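PDB 3AQ1: thermosome subunit from Methanococcoides burtonii, which probably binds and hydrolyses ATP to help unfolded proteins fold, as a group II chaperonin of the TCP-1 family that crystallised as an open-state monomer. Local coordinates for residues A[141-146]-A[351-356]. Sequence-based numbering, arbitrary orientation.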
ATOM      1  N   ASP A 141       2.814 -17.341  -8.447  1.00154.64           N
ATOM      2  CA  ASP A 141       3.842 -16.464  -7.903  1.00161.93           C
ATOM      3  C   ASP A 141       3.458 -16.041  -6.483  1.00154.05           C
ATOM      4  O   ASP A 141       4.324 -15.861  -5.625  1.00154.19           O
ATOM      5  CB  ASP A 141       4.043 -15.243  -8.807  1.00172.11           C
ATOM      6  CG  ASP A 141       5.101 -14.294  -8.285  1.00179.30           C
ATOM      7  OD1 ASP A 141       5.958 -14.728  -7.485  1.00181.32           O
ATOM      8  OD2 ASP A 141       5.079 -13.111  -8.684  1.00181.50           O
ATOM      9  N   GLY A 142       2.157 -15.893  -6.238  1.00141.71           N
ATOM     10  CA  GLY A 142       1.661 -15.638  -4.896  1.00123.74           C
ATOM     11  C   GLY A 142       0.438 -14.744  -4.796  1.00107.04           C
ATOM     12  O   GLY A 142      -0.199 -14.426  -5.793  1.00107.77           O
ATOM     13  N   LEU A 143       0.125 -14.339  -3.568  1.00 91.07           N
ATOM     14  CA  LEU A 143      -1.000 -13.457  -3.263  1.00 73.53           C
ATOM     15  C   LEU A 143      -0.809 -11.998  -3.704  1.00 69.41           C
ATOM     16  O   LEU A 143       0.296 -11.440  -3.634  1.00 72.54           O
ATOM     17  CB  LEU A 143      -1.245 -13.484  -1.760  1.00 67.78           C
ATOM     18  CG  LEU A 143      -1.763 -14.813  -1.229  1.00 66.84           C
ATOM     19  CD1 LEU A 143      -1.681 -14.862   0.284  1.00 68.80           C
ATOM     20  CD2 LEU A 143      -3.182 -15.007  -1.692  1.00 57.55           C
ATOM     21  N   LYS A 144      -1.904 -11.378  -4.133  1.00 58.75           N
ATOM     22  CA  LYS A 144      -1.895  -9.979  -4.554  1.00 61.22           C
ATOM     23  C   LYS A 144      -2.947  -9.169  -3.780  1.00 61.07           C
ATOM     24  O   LYS A 144      -4.099  -9.603  -3.659  1.00 51.89           O
ATOM     25  CB  LYS A 144      -2.127  -9.882  -6.069  1.00 61.89           C
ATOM     26  CG  LYS A 144      -2.350  -8.466  -6.613  1.00 73.32           C
ATOM     27  CD  LYS A 144      -2.219  -8.435  -8.146  1.00 89.74           C
ATOM     28  CE  LYS A 144      -3.301  -7.582  -8.834  1.00 86.21           C
ATOM     29  NZ  LYS A 144      -3.166  -7.553 -10.333  1.00 73.33           N
ATOM     30  N   VAL A 145      -2.540  -8.012  -3.242  1.00 54.67           N
ATOM     31  CA  VAL A 145      -3.472  -7.092  -2.580  1.00 46.61           C
ATOM     32  C   VAL A 145      -3.438  -5.692  -3.195  1.00 53.15           C
ATOM     33  O   VAL A 145      -2.583  -4.881  -2.857  1.00 51.08           O
ATOM     34  CB  VAL A 145      -3.195  -6.968  -1.080  1.00 42.29           C
ATOM     35  CG1 VAL A 145      -4.142  -5.964  -0.465  1.00 48.55           C
ATOM     36  CG2 VAL A 145      -3.332  -8.317  -0.386  1.00 44.52           C
ATOM     37  N   ASN A 146      -4.370  -5.406  -4.098  1.00 58.25           N
ATOM     38  CA  ASN A 146      -4.379  -4.117  -4.782  1.00 53.24           C
ATOM     39  C   ASN A 146      -5.169  -3.031  -4.055  1.00 52.85           C
ATOM     40  O   ASN A 146      -6.331  -2.784  -4.356  1.00 57.15           O
ATOM     41  CB  ASN A 146      -4.873  -4.262  -6.217  1.00 58.52           C
ATOM     42  CG  ASN A 146      -4.831  -2.939  -6.982  1.00 70.87           C
ATOM     43  OD1 ASN A 146      -4.523  -1.882  -6.410  1.00 62.35           O
ATOM     44  ND2 ASN A 146      -5.145  -2.992  -8.281  1.00 66.75           N
ATOM     45  N   VAL A 351       1.064  -4.909   1.779  1.00 53.69           N
ATOM     46  CA  VAL A 351       2.433  -5.259   1.438  1.00 52.95           C
ATOM     47  C   VAL A 351       2.960  -6.451   2.237  1.00 54.57           C
ATOM     48  O   VAL A 351       3.672  -7.287   1.704  1.00 56.73           O
ATOM     49  CB  VAL A 351       3.365  -4.056   1.604  1.00 54.89           C
ATOM     50  CG1 VAL A 351       4.828  -4.503   1.569  1.00 54.98           C
ATOM     51  CG2 VAL A 351       3.053  -3.009   0.528  1.00 43.31           C
ATOM     52  N   VAL A 352       2.608  -6.538   3.511  1.00 52.00           N
ATOM     53  CA  VAL A 352       3.011  -7.690   4.303  1.00 47.50           C
ATOM     54  C   VAL A 352       2.367  -8.968   3.756  1.00 49.59           C
ATOM     55  O   VAL A 352       3.045  -9.980   3.564  1.00 53.68           O
ATOM     56  CB  VAL A 352       2.665  -7.508   5.797  1.00 46.34           C
ATOM     57  CG1 VAL A 352       2.798  -8.811   6.542  1.00 43.46           C
ATOM     58  CG2 VAL A 352       3.549  -6.453   6.421  1.00 44.54           C
ATOM     59  N   ILE A 353       1.064  -8.919   3.494  1.00 49.41           N
ATOM     60  CA  ILE A 353       0.351 -10.087   2.989  1.00 48.13           C
ATOM     61  C   ILE A 353       0.951 -10.544   1.660  1.00 55.71           C
ATOM     62  O   ILE A 353       1.091 -11.737   1.403  1.00 53.63           O
ATOM     63  CB  ILE A 353      -1.162  -9.812   2.848  1.00 50.13           C
ATOM     64  CG1 ILE A 353      -1.807  -9.746   4.233  1.00 49.88           C
ATOM     65  CG2 ILE A 353      -1.843 -10.886   1.989  1.00 46.91           C
ATOM     66  CD1 ILE A 353      -3.284  -9.511   4.210  1.00 57.29           C
ATOM     67  N   GLU A 354       1.328  -9.590   0.822  1.00 56.42           N
ATOM     68  CA  GLU A 354       1.989  -9.932  -0.430  1.00 59.16           C
ATOM     69  C   GLU A 354       3.342 -10.619  -0.195  1.00 63.99           C
ATOM     70  O   GLU A 354       3.574 -11.711  -0.721  1.00 63.09           O
ATOM     71  CB  GLU A 354       2.123  -8.703  -1.337  1.00 50.00           C
ATOM     72  CG  GLU A 354       0.821  -8.315  -2.009  1.00 53.96           C
ATOM     73  CD  GLU A 354       0.937  -7.070  -2.872  1.00 62.34           C
ATOM     74  OE1 GLU A 354       1.776  -6.191  -2.563  1.00 66.96           O
ATOM     75  OE2 GLU A 354       0.173  -6.966  -3.859  1.00 58.74           O
ATOM     76  N   ASP A 355       4.218  -9.993   0.597  1.00 56.69           N
ATOM     77  CA  ASP A 355       5.520 -10.579   0.923  1.00 49.61           C
ATOM     78  C   ASP A 355       5.348 -11.955   1.554  1.00 53.61           C
ATOM     79  O   ASP A 355       6.167 -12.847   1.336  1.00 55.71           O
ATOM     80  CB  ASP A 355       6.309  -9.707   1.912  1.00 56.31           C
ATOM     81  CG  ASP A 355       6.812  -8.396   1.307  1.00 63.57           C
ATOM     82  OD1 ASP A 355       6.865  -8.265   0.061  1.00 60.41           O
ATOM     83  OD2 ASP A 355       7.164  -7.494   2.106  1.00 62.85           O
ATOM     84  N   GLY A 356       4.292 -12.119   2.349  1.00 58.61           N
ATOM     85  CA  GLY A 356       4.087 -13.339   3.115  1.00 52.90           C
ATOM     86  C   GLY A 356       4.996 -13.406   4.331  1.00 65.98           C
ATOM     87  O   GLY A 356       4.956 -14.371   5.101  1.00 67.27           O
TER
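E354 lays its side chain over the backbone of 143-145, and this glutamate has the largest single share of the contact. Its CG sits beside the carbonyl oxygen of L143, with CG and O 3.6 Å apart, and from CG onward the chain is extended (chi2 178°), which carries CD on toward V145. There OE2 accepts a hydrogen bond from the backbone N of V145, 3.0 Å long from N to OE2 and fairly straight at 163° at the hydrogen. The N-H comes down from above the carboxylate plane, 36° out of it. The other oxygen, OE1, is paired in a salt bridge with R450, so one carboxylate is held both by a main-chain amide and by an arginine, which would tend to fix its rotation and probably favours its charged form. An alanine here would probably leave the V145 N-H without this acceptor and R450 without one of its acidic mates, although D355 also pairs with that arginine.

Next to this polar link lies a small apolar patch. V145 and I353 cross at about a right angle, meeting through their CG2 methyls at 3.8 Å. On V145 the methyl that touches is the one anti to the carbonyl carbon. L143 adds a looser contact, its CD1 4.3 Å from CG2 of I353.

In the three-domain layout of group II chaperonins this is probably where the long intermediate-domain helix runs back into the equatorial domain. The short, weakly bonded strand about 144-145 pairs antiparallel with 136-137, and V136 touches both L143 and V145, while the last turn of helix 332-355 packs against this hairpin. Helix 101-109 meets that turn through L104 on I353, and R450 joins helix 449-467 to it through E354 and D355.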